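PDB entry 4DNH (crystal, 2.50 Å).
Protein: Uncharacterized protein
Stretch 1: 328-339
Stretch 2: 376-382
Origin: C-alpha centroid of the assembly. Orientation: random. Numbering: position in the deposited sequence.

Stretch 1 328-339: VFLAYLNGLQDH
Stretch 2 376-382: ARMRRVL

Residues 328-333 are the last part of a helix that begins earlier in the chain. N334 is the first residue to leave helical phi/psi, at -90/6. G335 follows at 71/26, a positive phi that favours glycine. L336 N still reaches back to A331 O at 3.0 Å. Q337 (-148/164) and H339 (-143/172) are extended, with D338 at -105/3 between them. Stretch 2 is helical throughout, and its helix continues beyond both ends. The two helix axes approach to 10.3 Å, with 120° between their N-to-C directions. The backbones come nearest at L333 CA and R377 CA, 6.1 Å apart.

R377 is the centre of the contact. Its CA-to-CB bond points toward stretch 1, and chi1 to chi4 are -93°, 148°, -172° and -121°. R377 NH1 donates to Y332 O at 2.7 Å and to Q337 O at 2.6 Å. One guanidinium nitrogen thus ties the helix end to the loop after it. R377 NH2 donates to D338 OD1 at 3.2 Å, within a salt bridge; D338 has chi1 m. G335 CA lies 3.5 Å from R377 NH1.

Y332 (chi1 t, chi2 71°) sets its ring beside this arginine. R377 CD lies over one ring face, and Y332 CE1 lies over one face of the guanidinium. Y332 OH is 3.1 Å from R380 NH1, but the angle is too poor for a hydrogen bond. Y332 CE2 packs on V381 CG2 at 3.7 Å.

The apolar side is formed by F329, L333, V381 and selenomethionine M378. F329 (chi1 t, chi2 68°) places CZ 3.8 Å from M378 SE, which meets the ring at its edge. F329 CE1 is 4.1 Å from V381 CG2; V381 is t. L333 is mt. Its CA-to-CB bond points away, yet L333 CD2 comes within 4.0 Å of M378 N.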

# COMPACT_ATOMS: atom_id res chain seq x y z
N VAL A 328 1.41 -4.88 -9.62
CA VAL A 328 1.57 -6.26 -9.99
C VAL A 328 2.19 -6.39 -11.39
O VAL A 328 3.02 -7.26 -11.63
CB VAL A 328 0.23 -7.00 -9.91
CG1 VAL A 328 0.39 -8.44 -10.36
CG2 VAL A 328 -0.33 -6.90 -8.50
N PHE A 329 1.82 -5.51 -12.31
CA PHE A 329 2.50 -5.54 -13.61
C PHE A 329 4.00 -5.32 -13.45
O PHE A 329 4.81 -5.96 -14.12
CB PHE A 329 1.93 -4.50 -14.57
CG PHE A 329 2.48 -4.61 -15.97
CD1 PHE A 329 2.17 -5.70 -16.77
CD2 PHE A 329 3.30 -3.62 -16.49
CE1 PHE A 329 2.66 -5.80 -18.06
CE2 PHE A 329 3.79 -3.72 -17.78
CZ PHE A 329 3.47 -4.81 -18.56
N LEU A 330 4.39 -4.42 -12.56
CA LEU A 330 5.79 -4.19 -12.34
C LEU A 330 6.46 -5.41 -11.67
O LEU A 330 7.54 -5.81 -12.08
CB LEU A 330 6.03 -2.87 -11.60
CG LEU A 330 7.49 -2.38 -11.69
CD1 LEU A 330 8.05 -2.45 -13.11
CD2 LEU A 330 7.70 -1.01 -11.05
N ALA A 331 5.80 -6.02 -10.68
CA ALA A 331 6.29 -7.29 -10.15
C ALA A 331 6.53 -8.32 -11.25
O ALA A 331 7.55 -9.01 -11.22
CB ALA A 331 5.34 -7.85 -9.10
N TYR A 332 5.60 -8.42 -12.21
CA TYR A 332 5.70 -9.35 -13.34
C TYR A 332 6.88 -9.04 -14.23
O TYR A 332 7.59 -9.95 -14.68
CB TYR A 332 4.41 -9.32 -14.18
CG TYR A 332 4.49 -10.04 -15.52
CD1 TYR A 332 4.56 -11.43 -15.59
CD2 TYR A 332 4.48 -9.32 -16.72
CE1 TYR A 332 4.63 -12.10 -16.81
CE2 TYR A 332 4.55 -9.96 -17.94
CZ TYR A 332 4.61 -11.36 -17.98
OH TYR A 332 4.69 -12.01 -19.19
N LEU A 333 7.10 -7.76 -14.51
CA LEU A 333 8.27 -7.36 -15.30
C LEU A 333 9.57 -7.71 -14.59
O LEU A 333 10.56 -8.01 -15.24
CB LEU A 333 8.24 -5.86 -15.63
CG LEU A 333 7.18 -5.38 -16.61
CD1 LEU A 333 7.22 -3.86 -16.67
CD2 LEU A 333 7.32 -6.02 -17.99
N ASN A 334 9.55 -7.65 -13.26
CA ASN A 334 10.75 -7.90 -12.48
C ASN A 334 10.92 -9.37 -12.12
O ASN A 334 11.81 -9.73 -11.37
CB ASN A 334 10.74 -7.05 -11.21
CG ASN A 334 10.98 -5.59 -11.49
OD1 ASN A 334 11.85 -5.25 -12.29
ND2 ASN A 334 10.22 -4.72 -10.83
N GLY A 335 10.03 -10.21 -12.66
CA GLY A 335 10.15 -11.66 -12.49
C GLY A 335 9.84 -12.17 -11.09
O GLY A 335 10.33 -13.22 -10.71
N LEU A 336 9.04 -11.45 -10.34
CA LEU A 336 8.70 -11.86 -8.99
C LEU A 336 7.52 -12.80 -9.05
O LEU A 336 7.22 -13.51 -8.09
CB LEU A 336 8.37 -10.64 -8.13
CG LEU A 336 9.43 -9.52 -8.19
CD1 LEU A 336 9.01 -8.34 -7.33
CD2 LEU A 336 10.82 -10.02 -7.80
N GLN A 337 6.87 -12.82 -10.21
CA GLN A 337 5.85 -13.79 -10.54
C GLN A 337 5.92 -14.04 -12.04
O GLN A 337 6.54 -13.26 -12.76
CB GLN A 337 4.46 -13.33 -10.09
CG GLN A 337 3.96 -11.99 -10.61
CD GLN A 337 2.67 -11.57 -9.92
OE1 GLN A 337 2.70 -11.16 -8.74
NE2 GLN A 337 1.54 -11.71 -10.61
N ASP A 338 5.31 -15.13 -12.49
CA ASP A 338 5.49 -15.61 -13.87
C ASP A 338 4.30 -15.34 -14.76
O ASP A 338 4.30 -15.75 -15.92
CB ASP A 338 5.74 -17.11 -13.85
CG ASP A 338 7.04 -17.46 -13.19
OD1 ASP A 338 7.97 -16.61 -13.21
OD2 ASP A 338 7.12 -18.59 -12.64
N HIS A 339 3.29 -14.67 -14.23
CA HIS A 339 2.10 -14.39 -14.98
C HIS A 339 1.62 -13.04 -14.60
O HIS A 339 2.12 -12.42 -13.65
CB HIS A 339 1.04 -15.41 -14.60
CG HIS A 339 0.73 -15.42 -13.13
ND1 HIS A 339 -0.13 -14.53 -12.56
CD2 HIS A 339 1.24 -16.18 -12.11
CE1 HIS A 339 -0.19 -14.76 -11.25
NE2 HIS A 339 0.65 -15.76 -10.96
N ALA A 376 11.62 -8.81 -22.42
CA ALA A 376 11.06 -10.04 -23.00
C ALA A 376 9.60 -10.20 -22.57
O ALA A 376 8.74 -10.53 -23.38
CB ALA A 376 11.88 -11.26 -22.59
N ARG A 377 9.35 -9.97 -21.29
CA ARG A 377 8.00 -10.02 -20.76
C ARG A 377 7.06 -8.99 -21.37
O ARG A 377 5.93 -9.33 -21.72
CB ARG A 377 8.02 -9.95 -19.24
CG ARG A 377 8.05 -11.33 -18.65
CD ARG A 377 8.79 -11.44 -17.35
NE ARG A 377 8.91 -12.85 -16.99
CZ ARG A 377 8.44 -13.39 -15.88
NH1 ARG A 377 7.84 -12.64 -14.96
NH2 ARG A 377 8.60 -14.69 -15.67
N MSE A 378 7.54 -7.75 -21.54
CA MSE A 378 6.79 -6.74 -22.29
C MSE A 378 6.49 -7.21 -23.69
O MSE A 378 5.40 -6.96 -24.20
CB MSE A 378 7.51 -5.40 -22.31
CG MSE A 378 6.63 -4.30 -22.92
SE MSE A 378 5.29 -3.55 -21.68
CE MSE A 378 3.71 -3.72 -22.84
N ARG A 379 7.45 -7.87 -24.33
CA ARG A 379 7.24 -8.38 -25.69
C ARG A 379 6.13 -9.43 -25.73
O ARG A 379 5.32 -9.42 -26.65
CB ARG A 379 8.53 -8.97 -26.27
CG ARG A 379 9.25 -8.09 -27.27
CD ARG A 379 10.73 -7.98 -26.90
NE ARG A 379 11.64 -7.96 -28.04
CZ ARG A 379 12.03 -6.87 -28.70
NH1 ARG A 379 11.58 -5.68 -28.35
NH2 ARG A 379 12.86 -6.98 -29.72
N ARG A 380 6.08 -10.30 -24.72
CA ARG A 380 5.05 -11.33 -24.64
C ARG A 380 3.67 -10.73 -24.44
O ARG A 380 2.68 -11.25 -24.96
CB ARG A 380 5.34 -12.37 -23.54
CG ARG A 380 6.07 -13.61 -24.06
CD ARG A 380 5.92 -14.82 -23.15
NE ARG A 380 7.04 -14.97 -22.21
CZ ARG A 380 6.95 -14.89 -20.88
NH1 ARG A 380 5.78 -14.66 -20.28
NH2 ARG A 380 8.04 -15.04 -20.14
N VAL A 381 3.62 -9.63 -23.69
CA VAL A 381 2.38 -8.89 -23.45
C VAL A 381 1.88 -8.20 -24.73
O VAL A 381 0.70 -8.30 -25.06
CB VAL A 381 2.54 -7.90 -22.27
CG1 VAL A 381 1.33 -6.99 -22.16
CG2 VAL A 381 2.77 -8.67 -20.97
N LEU A 382 2.77 -7.52 -25.44
CA LEU A 382 2.45 -6.96 -26.75
C LEU A 382 1.98 -8.02 -27.74
O LEU A 382 1.02 -7.79 -28.49
CB LEU A 382 3.67 -6.27 -27.36
CG LEU A 382 3.95 -4.78 -27.25
CD1 LEU A 382 3.20 -4.10 -26.13
CD2 LEU A 382 5.46 -4.61 -27.10